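Local atomic coordinates of tyrosine specific protein phosphatase (Trypanosoma cruzi, PDB entry 4AZ1), a protein that probably removes phosphate groups from phosphorylated tyrosines of other proteins, as members of the protein tyrosine phosphatase family do. Residues D85-F90 and G238-L243; I113-M118 and T211-S216; N5-T10 and G249-T254; S26-Q31 and T255-V260. All blocks are in the same frame, centred on the assembly; numbering follows the deposited sequence.

From the N terminus, residues 5-10 and then helix 14-30 run on towards partners more than 220 residues further on. Within the long loops they open, residues 85-90 begin contact 1 and strand 115-118 begins contact 2. Contact 2 closes first, on the end of helix 203-215, and is nested in contact 1, which closes on helix 232-247. Contact 3 then closes at 249-254 and contact 4 at 255-260; these two cross and both enclose the others. Contacts 1 and 2 join the central sheet to its helices and meet where His88 reaches Ser216, whereas contacts 3 and 4 fasten the N-terminal region to loop 249-254 and helix 255-266.

Contact 1 of 4, residues D85-F90 and G238-L243; sequences DLPHKF and GAYAAL
The phenol oxygen of Tyr240, held out from helix 232-247, is gripped by two N-H groups of His88 in the loop between strands 79-82 and 90-93. The ring nitrogen His88 ND1 donates to Tyr240 OH over 3.1 Å, with the oxygen practically in the imidazole plane. The backbone His88 N reaches the same Tyr240 OH at 3.3 Å along a more bent path, 136° at the hydrogen. On the far side of the imidazole, His88 NE2 meets Ser216 O, so both ring nitrogens have partners and the rotation of the ring is fixed.

Aromatic contact comes from Phe90, whose CE1-CZ edge is turned against one face of the Tyr240 ring in a T-shaped arrangement with planes 68° apart. Its approach is off-centre: Phe90 CE1 lies 3.4 Å from Tyr240 CD2, near the rim. With His88 the two rings form an aromatic cluster.

Apolar packing is supplied by Leu86. Its CD1 passes Tyr240 CE2 at 3.8 Å and presses on the helix itself, with Leu86 CD1 a tight 3.5 Å from Ala241 CA.

Phe90 begins strand 90-93 and also touches Val213 of helix 203-215. Tyr240 rests on Val213 and Leu210 of that same helix, while Ala242 turns to helix 274-288 on another face of helix 232-247. The contact thus sits where the loop into strand 90-93 meets helix 232-247.

Contact 2 of 4, residues I113-M118 and T211-S216; sequences ISLVIM and TNVKNS
Leu115 and Ile117, two residues apart on strand 115-118, project towards the last turn of helix 203-215, which runs nearly antiparallel to the strand at 165° with the segment axes 9.7 Å apart. The Leu115 side chain leaves with CG anti to the backbone N (chi1 173°), and its CD2 branch does the touching. That methyl enters between the helix backbone and the residue that follows it: Leu115 CD2 lies 3.7 Å from Asn212 O, 3.8 Å from Val213 CA and 3.8 Å from Ser216 CB. It therefore packs mostly against main chain and beta carbons, not against long side chains.

Ile117 meets the helix differently. Its side chain and that of Val213 cross at about a right angle and touch through single methyl groups, Ile117 CD1 against Val213 CG2 at 3.5 Å. CD1 gets there because the Ile117 chain is extended at chi2 (-177°).

The surface offered to Leu115 is fixed by the way the helix ends. Ser216 OG donates to Val213 O over 2.6 Å, in the carbonyl plane and on a lone pair, and Ser216 N bonds to the same oxygen, so Val213 O accepts two donors. Nearby, Asn212 OD1 takes a bond from Arg171.

Strand 115-118 lies between strands 222-225 and 184-191, and Val116 turns to Leu108 of helix 101-110. Helix 203-215 is the helix of a beta-alpha-beta crossover from strand 184-191 to the parallel strand 222-225, and it passes over strand 115-118 on the way.

Contact 3 of 4, residues N5-T10 and G249-T254; sequences NCFPFT and GTLTDT
Asn5 and Cys6 bind Leu251 by two hydrogen bonds, one from a side chain and one between backbones, where the two segments run in similar directions, 27° apart. Leu251 N donates to Asn5 OD1 over 3.0 Å, from a position tilted out of the amide plane. Cys6 N returns a nearly straight bond (176°) to Leu251 O, also 3.0 Å long. The other end of the Asn5 amide, ND2, binds Leu246 O.

Apolar contact is made by Phe7, whose CD1 lies 3.8 Å from Leu251 CD2, the two side chains crossing at a slant. Pro8 leans on the acid, with its CG 3.3 Å from Asp253 OD1.

A water bridges the two segments near Pro8, accepting from Phe9 N at 3.0 Å and donating to Asp253 OD1 at 2.8 Å. The same carboxylate oxygen forms a salt bridge with Arg20 of helix 14-30.

The Asn5 amide thus sits at the C-terminal end of helix 232-247, which closes in a Schellman motif: Gly249, with positive phi, is the C-prime residue, Thr250 N bonds to His245 O and Gly249 N to Leu246 O.

Contact 4 of 4, residues S26-Q31 and T255-V260; sequences SLLLRQ and TVYDVV
Tyr257 reaches from helix 255-266 to helix 14-30, and Leu28 gives it its broadest apolar cover. Its CG is anti to the backbone N (chi1 -171°), and the end of the ring comes nearer to helix 14-30. Leu28 slides past it in the opposite direction, and both Leu28 CG and Leu28 CD2 come within 3.5 Å of Tyr257 CE1. The second branch of Leu28 serves the next turn: Leu28 CD1 touches Val260 CG1 at 3.7 Å. Leu28 is thereby held between Tyr257 and Val260, and Tyr277 of helix 274-288 touches both Leu28 and Tyr257.

The outer side is more exposed and covers less surface, its atoms meeting only the hydroxyl end of Tyr257. Leu27 crosses the end of the tyrosine at about a right angle, its CG 3.4 Å from Tyr257 OH. The Gln31 chain is bent at chi2, and its OE1 ends 2.8 Å from Tyr257 OH, yet the angle is poor for a hydrogen bond; OE1 also crowds Leu27 O, so the amide's placing is doubtful.

The arrangement is a helix pair crossing at a shallow -26°, by which the N-terminal helix packs onto the helical side of the tyrosine phosphatase fold.

Contact 1 of 4, residues D85-F90 and G238-L243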
loop_
_atom_site.group_PDB
_atom_site.type_symbol
_atom_site.label_atom_id
_atom_site.label_comp_id
_atom_site.label_asym_id
_atom_site.label_seq_id
_atom_site.Cartn_x
_atom_site.Cartn_y
_atom_site.Cartn_z
ATOM N N ASP A 85 -28.067 -0.649 15.695
ATOM C CA ASP A 85 -28.706 0.020 16.841
ATOM C C ASP A 85 -28.127 -0.514 18.145
ATOM O O ASP A 85 -28.851 -0.775 19.106
ATOM C CB ASP A 85 -30.233 -0.176 16.835
ATOM C CG ASP A 85 -30.911 0.477 15.645
ATOM O OD1 ASP A 85 -30.512 1.602 15.277
ATOM O OD2 ASP A 85 -31.850 -0.136 15.085
ATOM N N LEU A 86 -26.813 -0.694 18.164
ATOM C CA LEU A 86 -26.125 -1.222 19.334
ATOM C C LEU A 86 -25.063 -0.208 19.744
ATOM O O LEU A 86 -24.875 0.792 19.040
ATOM C CB LEU A 86 -25.512 -2.578 19.002
ATOM C CG LEU A 86 -26.538 -3.640 18.612
ATOM C CD1 LEU A 86 -25.813 -4.912 18.252
ATOM C CD2 LEU A 86 -27.531 -3.884 19.731
ATOM N N PRO A 87 -24.408 -0.421 20.904
ATOM C CA PRO A 87 -23.433 0.585 21.343
ATOM C C PRO A 87 -22.278 0.749 20.371
ATOM O O PRO A 87 -21.741 1.848 20.243
ATOM C CB PRO A 87 -22.938 0.019 22.674
ATOM C CG PRO A 87 -24.151 -0.657 23.230
ATOM C CD PRO A 87 -24.758 -1.342 22.008
ATOM N N HIS A 88 -21.904 -0.329 19.693
ATOM C CA HIS A 88 -20.833 -0.243 18.706
ATOM C C HIS A 88 -21.333 -0.392 17.274
ATOM O O HIS A 88 -22.227 -1.206 16.987
ATOM C CB HIS A 88 -19.733 -1.284 18.983
ATOM C CG HIS A 88 -18.947 -1.005 20.222
ATOM N ND1 HIS A 88 -19.330 -1.463 21.467
ATOM C CD2 HIS A 88 -17.811 -0.291 20.416
ATOM C CE1 HIS A 88 -18.457 -1.053 22.368
ATOM N NE2 HIS A 88 -17.525 -0.343 21.757
ATOM N N LYS A 89 -20.750 0.410 16.388
ATOM C CA LYS A 89 -20.885 0.228 14.951
ATOM C C LYS A 89 -19.607 -0.438 14.492
ATOM O O LYS A 89 -18.593 -0.428 15.208
ATOM C CB LYS A 89 -21.022 1.572 14.229
ATOM C CG LYS A 89 -22.196 2.418 14.668
ATOM C CD LYS A 89 -22.470 3.508 13.638
ATOM C CE LYS A 89 -23.607 4.425 14.082
ATOM N NZ LYS A 89 -24.084 5.314 12.974
ATOM N N PHE A 90 -19.643 -1.006 13.292
ATOM C CA PHE A 90 -18.507 -1.750 12.794
ATOM C C PHE A 90 -18.209 -1.334 11.370
ATOM O O PHE A 90 -19.097 -0.865 10.654
ATOM C CB PHE A 90 -18.813 -3.244 12.873
ATOM C CG PHE A 90 -18.965 -3.736 14.281
ATOM C CD1 PHE A 90 -20.203 -3.682 14.925
ATOM C CD2 PHE A 90 -17.859 -4.211 14.986
ATOM C CE1 PHE A 90 -20.336 -4.118 16.242
ATOM C CE2 PHE A 90 -17.984 -4.649 16.304
ATOM C CZ PHE A 90 -19.227 -4.602 16.933
ATOM N N GLY A 238 -22.131 -10.561 13.974
ATOM C CA GLY A 238 -23.418 -11.164 14.305
ATOM C C GLY A 238 -23.480 -11.683 15.734
ATOM O O GLY A 238 -24.484 -11.506 16.442
ATOM N N ALA A 239 -22.403 -12.333 16.163
ATOM C CA ALA A 239 -22.325 -12.849 17.524
ATOM C C ALA A 239 -22.358 -11.698 18.526
ATOM O O ALA A 239 -23.031 -11.790 19.560
ATOM C CB ALA A 239 -21.065 -13.701 17.717
ATOM N N TYR A 240 -21.622 -10.627 18.227
ATOM C CA TYR A 240 -21.650 -9.429 19.072
ATOM C C TYR A 240 -23.087 -8.944 19.222
ATOM O O TYR A 240 -23.560 -8.692 20.335
ATOM C CB TYR A 240 -20.803 -8.298 18.483
ATOM C CG TYR A 240 -21.062 -6.963 19.168
ATOM C CD1 TYR A 240 -20.440 -6.644 20.374
ATOM C CD2 TYR A 240 -21.942 -6.023 18.619
ATOM C CE1 TYR A 240 -20.692 -5.423 21.027
ATOM C CE2 TYR A 240 -22.197 -4.802 19.262
ATOM C CZ TYR A 240 -21.563 -4.511 20.463
ATOM O OH TYR A 240 -21.806 -3.309 21.093
ATOM N N ALA A 241 -23.765 -8.781 18.088
ATOM C CA ALA A 241 -25.146 -8.297 18.098
ATOM C C ALA A 241 -26.038 -9.240 18.884
ATOM O O ALA A 241 -26.740 -8.823 19.804
ATOM C CB ALA A 241 -25.665 -8.136 16.688
ATOM N N ALA A 242 -26.002 -10.519 18.522
ATOM C CA ALA A 242 -26.840 -11.495 19.196
ATOM C C ALA A 242 -26.598 -11.511 20.703
ATOM O O ALA A 242 -27.552 -11.597 21.484
ATOM C CB ALA A 242 -26.652 -12.895 18.587
ATOM N N LEU A 243 -25.336 -11.409 21.119
ATOM C CA LEU A 243 -25.021 -11.446 22.547
ATOM C C LEU A 243 -25.449 -10.177 23.276
ATOM O O LEU A 243 -25.770 -10.223 24.462
ATOM C CB LEU A 243 -23.534 -11.738 22.794
ATOM C CG LEU A 243 -23.143 -13.203 22.568
ATOM C CD1 LEU A 243 -21.645 -13.353 22.346
ATOM C CD2 LEU A 243 -23.590 -14.051 23.747
#

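Contact 2 of 4, residues I113-M118 and T211-S216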
loop_
_atom_site.group_PDB
_atom_site.type_symbol
_atom_site.label_atom_id
_atom_site.label_comp_id
_atom_site.label_asym_id
_atom_site.label_seq_id
_atom_site.Cartn_x
_atom_site.Cartn_y
_atom_site.Cartn_z
ATOM N N ILE A 113 -9.580 5.384 14.032
ATOM C CA ILE A 113 -10.053 4.066 14.425
ATOM C C ILE A 113 -9.222 3.557 15.607
ATOM O O ILE A 113 -7.989 3.658 15.600
ATOM C CB ILE A 113 -10.006 3.096 13.238
ATOM C CG1 ILE A 113 -10.964 3.575 12.141
ATOM C CG2 ILE A 113 -10.334 1.676 13.681
ATOM C CD1 ILE A 113 -12.413 3.758 12.616
ATOM N N SER A 114 -9.894 3.040 16.633
ATOM C CA SER A 114 -9.194 2.615 17.844
ATOM C C SER A 114 -8.932 1.098 17.889
ATOM O O SER A 114 -7.991 0.645 18.552
ATOM C CB SER A 114 -9.932 3.126 19.094
ATOM O OG SER A 114 -9.675 2.324 20.231
ATOM N N LEU A 115 -9.731 0.320 17.158
ATOM C CA LEU A 115 -9.627 -1.134 17.245
ATOM C C LEU A 115 -9.873 -1.803 15.897
ATOM O O LEU A 115 -10.904 -1.588 15.243
ATOM C CB LEU A 115 -10.596 -1.702 18.301
ATOM C CG LEU A 115 -10.709 -3.231 18.395
ATOM C CD1 LEU A 115 -9.368 -3.850 18.784
ATOM C CD2 LEU A 115 -11.791 -3.657 19.388
ATOM N N VAL A 116 -8.901 -2.610 15.495
ATOM C CA VAL A 116 -8.976 -3.388 14.278
ATOM C C VAL A 116 -8.919 -4.853 14.658
ATOM O O VAL A 116 -7.996 -5.281 15.368
ATOM C CB VAL A 116 -7.771 -3.096 13.358
ATOM C CG1 VAL A 116 -7.738 -4.119 12.201
ATOM C CG2 VAL A 116 -7.867 -1.670 12.825
ATOM N N ILE A 117 -9.901 -5.621 14.206
ATOM C CA ILE A 117 -9.898 -7.045 14.480
ATOM C C ILE A 117 -9.749 -7.792 13.174
ATOM O O ILE A 117 -10.509 -7.559 12.230
ATOM C CB ILE A 117 -11.185 -7.492 15.162
ATOM C CG1 ILE A 117 -11.307 -6.804 16.520
ATOM C CG2 ILE A 117 -11.202 -9.022 15.332
ATOM C CD1 ILE A 117 -12.514 -7.243 17.294
ATOM N N MET A 118 -8.741 -8.665 13.124
ATOM C CA MET A 118 -8.434 -9.442 11.940
ATOM C C MET A 118 -8.696 -10.908 12.276
ATOM O O MET A 118 -8.071 -11.460 13.189
ATOM C CB MET A 118 -6.957 -9.230 11.545
ATOM C CG MET A 118 -6.528 -10.081 10.364
ATOM S SD MET A 118 -4.796 -9.773 9.974
ATOM C CE MET A 118 -4.550 -11.047 8.734
ATOM N N THR A 211 -14.785 -9.156 24.087
ATOM C CA THR A 211 -14.373 -8.366 25.246
ATOM C C THR A 211 -13.589 -7.145 24.779
ATOM O O THR A 211 -13.826 -6.035 25.257
ATOM C CB THR A 211 -13.559 -9.201 26.241
ATOM O OG1 THR A 211 -14.436 -10.125 26.901
ATOM C CG2 THR A 211 -12.892 -8.312 27.286
ATOM N N ASN A 212 -12.678 -7.340 23.826
ATOM C CA ASN A 212 -11.984 -6.209 23.227
ATOM C C ASN A 212 -12.953 -5.198 22.643
ATOM O O ASN A 212 -12.828 -4.008 22.911
ATOM C CB ASN A 212 -11.003 -6.658 22.142
ATOM C CG ASN A 212 -9.785 -7.335 22.711
ATOM O OD1 ASN A 212 -9.317 -8.338 22.181
ATOM N ND2 ASN A 212 -9.281 -6.806 23.820
ATOM N N VAL A 213 -13.904 -5.679 21.840
ATOM C CA VAL A 213 -14.909 -4.806 21.240
ATOM C C VAL A 213 -15.603 -3.966 22.305
ATOM O O VAL A 213 -15.642 -2.734 22.201
ATOM C CB VAL A 213 -15.946 -5.599 20.403
ATOM C CG1 VAL A 213 -17.125 -4.733 20.033
ATOM C CG2 VAL A 213 -15.302 -6.131 19.147
ATOM N N LYS A 214 -16.112 -4.625 23.344
ATOM C CA LYS A 214 -16.859 -3.945 24.403
ATOM C C LYS A 214 -16.040 -2.904 25.157
ATOM O O LYS A 214 -16.570 -1.862 25.561
ATOM C CB LYS A 214 -17.380 -4.954 25.419
ATOM C CG LYS A 214 -18.390 -5.936 24.886
ATOM C CD LYS A 214 -18.801 -6.882 26.005
ATOM C CE LYS A 214 -18.883 -8.317 25.510
ATOM N NZ LYS A 214 -18.763 -9.300 26.624
ATOM N N ASN A 215 -14.761 -3.200 25.378
ATOM C CA ASN A 215 -13.888 -2.297 26.127
ATOM C C ASN A 215 -13.329 -1.174 25.243
ATOM O O ASN A 215 -12.670 -0.256 25.732
ATOM C CB ASN A 215 -12.758 -3.090 26.812
ATOM C CG ASN A 215 -13.272 -4.041 27.892
ATOM O OD1 ASN A 215 -14.472 -4.103 28.164
ATOM N ND2 ASN A 215 -12.360 -4.793 28.507
ATOM N N SER A 216 -13.595 -1.250 23.939
ATOM C CA SER A 216 -13.146 -0.214 22.997
ATOM C C SER A 216 -14.140 0.953 23.005
ATOM O O SER A 216 -15.272 0.795 23.468
ATOM C CB SER A 216 -13.048 -0.795 21.588
ATOM O OG SER A 216 -14.328 -0.810 20.985
#

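Contact 3 of 4, residues N5-T10 and G249-T254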
loop_
_atom_site.group_PDB
_atom_site.type_symbol
_atom_site.label_atom_id
_atom_site.label_comp_id
_atom_site.label_asym_id
_atom_site.label_seq_id
_atom_site.Cartn_x
_atom_site.Cartn_y
_atom_site.Cartn_z
ATOM N N ASN A 5 -35.516 -13.183 28.064
ATOM C CA ASN A 5 -34.971 -13.815 26.878
ATOM C C ASN A 5 -35.804 -15.037 26.518
ATOM O O ASN A 5 -36.214 -15.804 27.396
ATOM C CB ASN A 5 -33.507 -14.187 27.091
ATOM C CG ASN A 5 -32.588 -12.980 27.017
ATOM O OD1 ASN A 5 -32.870 -12.017 26.302
ATOM N ND2 ASN A 5 -31.488 -13.021 27.764
ATOM N N CYS A 6 -36.090 -15.186 25.229
ATOM C CA CYS A 6 -36.759 -16.377 24.724
ATOM C C CYS A 6 -35.836 -16.991 23.682
ATOM O O CYS A 6 -35.587 -16.389 22.631
ATOM C CB CYS A 6 -38.114 -16.014 24.105
ATOM S SG CYS A 6 -39.081 -17.425 23.468
ATOM N N PHE A 7 -35.296 -18.169 23.979
ATOM C CA PHE A 7 -34.407 -18.834 23.037
ATOM C C PHE A 7 -34.702 -20.330 22.915
ATOM O O PHE A 7 -33.898 -21.165 23.342
ATOM C CB PHE A 7 -32.956 -18.612 23.449
ATOM C CG PHE A 7 -31.975 -18.877 22.354
ATOM C CD1 PHE A 7 -32.050 -18.173 21.158
ATOM C CD2 PHE A 7 -30.973 -19.819 22.517
ATOM C CE1 PHE A 7 -31.144 -18.418 20.130
ATOM C CE2 PHE A 7 -30.054 -20.062 21.502
ATOM C CZ PHE A 7 -30.144 -19.361 20.305
ATOM N N PRO A 8 -35.843 -20.675 22.297
ATOM C CA PRO A 8 -36.284 -22.076 22.230
ATOM C C PRO A 8 -35.381 -23.015 21.410
ATOM O O PRO A 8 -35.616 -24.222 21.444
ATOM C CB PRO A 8 -37.689 -21.982 21.612
ATOM C CG PRO A 8 -37.748 -20.644 20.953
ATOM C CD PRO A 8 -36.828 -19.745 21.712
ATOM N N PHE A 9 -34.373 -22.480 20.721
ATOM C CA PHE A 9 -33.406 -23.292 19.968
ATOM C C PHE A 9 -32.771 -24.388 20.833
ATOM O O PHE A 9 -32.423 -25.474 20.344
ATOM C CB PHE A 9 -32.320 -22.370 19.406
ATOM C CG PHE A 9 -31.328 -23.054 18.512
ATOM C CD1 PHE A 9 -31.597 -23.225 17.158
ATOM C CD2 PHE A 9 -30.106 -23.495 19.013
ATOM C CE1 PHE A 9 -30.675 -23.842 16.316
ATOM C CE2 PHE A 9 -29.176 -24.113 18.174
ATOM C CZ PHE A 9 -29.468 -24.289 16.822
ATOM N N THR A 10 -32.616 -24.107 22.123
ATOM C CA THR A 10 -31.982 -25.062 23.031
ATOM C C THR A 10 -32.925 -26.188 23.427
ATOM O O THR A 10 -32.508 -27.152 24.077
ATOM C CB THR A 10 -31.463 -24.385 24.321
ATOM O OG1 THR A 10 -32.530 -23.659 24.943
ATOM C CG2 THR A 10 -30.309 -23.436 24.005
ATOM N N GLY A 249 -31.782 -8.563 27.455
ATOM C CA GLY A 249 -33.044 -9.255 27.647
ATOM C C GLY A 249 -33.958 -9.236 26.438
ATOM O O GLY A 249 -35.165 -9.450 26.567
ATOM N N THR A 250 -33.387 -8.999 25.260
ATOM C CA THR A 250 -34.192 -8.905 24.046
ATOM C C THR A 250 -33.910 -10.013 23.025
ATOM O O THR A 250 -34.334 -9.916 21.869
ATOM C CB THR A 250 -34.030 -7.537 23.380
ATOM O OG1 THR A 250 -32.647 -7.169 23.399
ATOM C CG2 THR A 250 -34.838 -6.482 24.132
ATOM N N LEU A 251 -33.200 -11.056 23.450
ATOM C CA LEU A 251 -33.046 -12.254 22.629
ATOM C C LEU A 251 -34.414 -12.862 22.331
ATOM O O LEU A 251 -35.231 -13.051 23.236
ATOM C CB LEU A 251 -32.184 -13.283 23.354
ATOM C CG LEU A 251 -31.690 -14.509 22.582
ATOM C CD1 LEU A 251 -30.869 -14.094 21.357
ATOM C CD2 LEU A 251 -30.855 -15.402 23.490
ATOM N N THR A 252 -34.683 -13.151 21.062
ATOM C CA THR A 252 -35.919 -13.845 20.705
ATOM C C THR A 252 -35.569 -15.052 19.853
ATOM O O THR A 252 -34.407 -15.257 19.506
ATOM C CB THR A 252 -36.895 -12.957 19.913
ATOM O OG1 THR A 252 -36.368 -12.730 18.600
ATOM C CG2 THR A 252 -37.152 -11.610 20.638
ATOM N N ASP A 253 -36.581 -15.829 19.489
ATOM C CA ASP A 253 -36.377 -17.026 18.680
ATOM C C ASP A 253 -35.851 -16.684 17.280
ATOM O O ASP A 253 -35.300 -17.539 16.593
ATOM C CB ASP A 253 -37.699 -17.823 18.618
ATOM C CG ASP A 253 -37.567 -19.141 17.868
ATOM O OD1 ASP A 253 -36.513 -19.820 17.978
ATOM O OD2 ASP A 253 -38.531 -19.495 17.162
ATOM N N THR A 254 -35.990 -15.422 16.875
ATOM C CA THR A 254 -35.614 -14.997 15.529
ATOM C C THR A 254 -34.406 -14.061 15.498
ATOM O O THR A 254 -33.995 -13.608 14.422
ATOM C CB THR A 254 -36.792 -14.290 14.816
ATOM O OG1 THR A 254 -37.145 -13.099 15.535
ATOM C CG2 THR A 254 -38.009 -15.207 14.724
HETATM O O HOH W 1 -34.210 -19.750 19.541
#

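Contact 4 of 4, residues S26-Q31 and T255-V260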
loop_
_atom_site.group_PDB
_atom_site.type_symbol
_atom_site.label_atom_id
_atom_site.label_comp_id
_atom_site.label_asym_id
_atom_site.label_seq_id
_atom_site.Cartn_x
_atom_site.Cartn_y
_atom_site.Cartn_z
ATOM N N SER A 26 -30.154 -21.367 4.137
ATOM C CA SER A 26 -30.618 -21.471 2.761
ATOM C C SER A 26 -31.642 -20.387 2.438
ATOM O O SER A 26 -31.621 -19.801 1.358
ATOM C CB SER A 26 -31.208 -22.858 2.485
ATOM O OG SER A 26 -30.189 -23.842 2.544
ATOM N N LEU A 27 -32.527 -20.111 3.386
ATOM C CA LEU A 27 -33.502 -19.042 3.217
ATOM C C LEU A 27 -32.815 -17.680 3.065
ATOM O O LEU A 27 -33.241 -16.848 2.259
ATOM C CB LEU A 27 -34.492 -19.050 4.384
ATOM C CG LEU A 27 -35.610 -18.015 4.410
ATOM C CD1 LEU A 27 -36.551 -18.207 3.216
ATOM C CD2 LEU A 27 -36.374 -18.123 5.727
ATOM N N LEU A 28 -31.736 -17.456 3.806
ATOM C CA LEU A 28 -30.970 -16.219 3.636
ATOM C C LEU A 28 -30.374 -16.099 2.230
ATOM O O LEU A 28 -30.454 -15.041 1.612
ATOM C CB LEU A 28 -29.847 -16.115 4.669
ATOM C CG LEU A 28 -30.230 -15.819 6.117
ATOM C CD1 LEU A 28 -29.044 -16.096 7.025
ATOM C CD2 LEU A 28 -30.686 -14.375 6.278
ATOM N N LEU A 29 -29.767 -17.174 1.732
ATOM C CA LEU A 29 -29.204 -17.160 0.378
ATOM C C LEU A 29 -30.327 -16.932 -0.621
ATOM O O LEU A 29 -30.178 -16.179 -1.582
ATOM C CB LEU A 29 -28.509 -18.483 0.067
ATOM C CG LEU A 29 -27.302 -18.853 0.926
ATOM C CD1 LEU A 29 -26.687 -20.142 0.410
ATOM C CD2 LEU A 29 -26.293 -17.724 0.890
ATOM N N ARG A 30 -31.455 -17.587 -0.365
ATOM C CA ARG A 30 -32.657 -17.471 -1.195
ATOM C C ARG A 30 -33.085 -16.007 -1.402
ATOM O O ARG A 30 -33.682 -15.676 -2.420
ATOM C CB ARG A 30 -33.779 -18.324 -0.571
ATOM C CG ARG A 30 -35.203 -18.044 -1.022
ATOM C CD ARG A 30 -35.538 -18.737 -2.327
ATOM N NE ARG A 30 -36.970 -18.677 -2.628
ATOM C CZ ARG A 30 -37.592 -17.590 -3.070
ATOM N NH1 ARG A 30 -36.911 -16.462 -3.253
ATOM N NH2 ARG A 30 -38.897 -17.624 -3.323
ATOM N N GLN A 31 -32.728 -15.131 -0.461
ATOM C CA GLN A 31 -33.132 -13.726 -0.531
ATOM C C GLN A 31 -32.160 -12.862 -1.314
ATOM O O GLN A 31 -32.419 -11.668 -1.526
ATOM C CB GLN A 31 -33.266 -13.139 0.873
ATOM C CG GLN A 31 -34.686 -13.058 1.374
ATOM C CD GLN A 31 -35.201 -14.387 1.864
ATOM O OE1 GLN A 31 -35.007 -14.745 3.024
ATOM N NE2 GLN A 31 -35.864 -15.129 0.984
ATOM N N THR A 255 -33.837 -13.771 16.667
ATOM C CA THR A 255 -32.706 -12.837 16.768
ATOM C C THR A 255 -31.554 -13.112 15.795
ATOM O O THR A 255 -31.062 -12.178 15.146
ATOM C CB THR A 255 -32.126 -12.784 18.195
ATOM O OG1 THR A 255 -33.132 -12.350 19.105
ATOM C CG2 THR A 255 -30.950 -11.820 18.272
ATOM N N VAL A 256 -31.117 -14.365 15.676
ATOM C CA VAL A 256 -29.956 -14.638 14.816
ATOM C C VAL A 256 -30.271 -14.387 13.349
ATOM O O VAL A 256 -29.505 -13.723 12.638
ATOM C CB VAL A 256 -29.405 -16.068 14.968
ATOM C CG1 VAL A 256 -28.114 -16.212 14.155
ATOM C CG2 VAL A 256 -29.104 -16.372 16.424
ATOM N N TYR A 257 -31.395 -14.929 12.898
ATOM C CA TYR A 257 -31.862 -14.668 11.553
ATOM C C TYR A 257 -32.030 -13.152 11.330
ATOM O O TYR A 257 -31.538 -12.611 10.337
ATOM C CB TYR A 257 -33.175 -15.417 11.277
ATOM C CG TYR A 257 -33.579 -15.341 9.828
ATOM C CD1 TYR A 257 -33.033 -16.209 8.897
ATOM C CD2 TYR A 257 -34.493 -14.387 9.382
ATOM C CE1 TYR A 257 -33.383 -16.138 7.561
ATOM C CE2 TYR A 257 -34.854 -14.314 8.042
ATOM C CZ TYR A 257 -34.284 -15.191 7.141
ATOM O OH TYR A 257 -34.618 -15.134 5.811
ATOM N N ASP A 258 -32.702 -12.464 12.255
ATOM C CA ASP A 258 -32.955 -11.028 12.088
ATOM C C ASP A 258 -31.664 -10.196 12.013
ATOM O O ASP A 258 -31.525 -9.305 11.166
ATOM C CB ASP A 258 -33.848 -10.518 13.211
ATOM C CG ASP A 258 -35.260 -11.074 13.122
ATOM O OD1 ASP A 258 -35.710 -11.388 11.999
ATOM O OD2 ASP A 258 -35.922 -11.194 14.176
ATOM N N VAL A 259 -30.729 -10.496 12.906
ATOM C CA VAL A 259 -29.442 -9.823 12.942
ATOM C C VAL A 259 -28.667 -10.022 11.641
ATOM O O VAL A 259 -28.146 -9.062 11.068
ATOM C CB VAL A 259 -28.598 -10.340 14.118
ATOM C CG1 VAL A 259 -27.116 -10.105 13.872
ATOM C CG2 VAL A 259 -29.043 -9.662 15.407
ATOM N N VAL A 260 -28.600 -11.260 11.166
ATOM C CA VAL A 260 -27.873 -11.519 9.929
ATOM C C VAL A 260 -28.592 -10.872 8.748
ATOM O O VAL A 260 -27.951 -10.314 7.856
ATOM C CB VAL A 260 -27.616 -13.025 9.722
ATOM C CG1 VAL A 260 -26.970 -13.296 8.360
ATOM C CG2 VAL A 260 -26.701 -13.524 10.827
#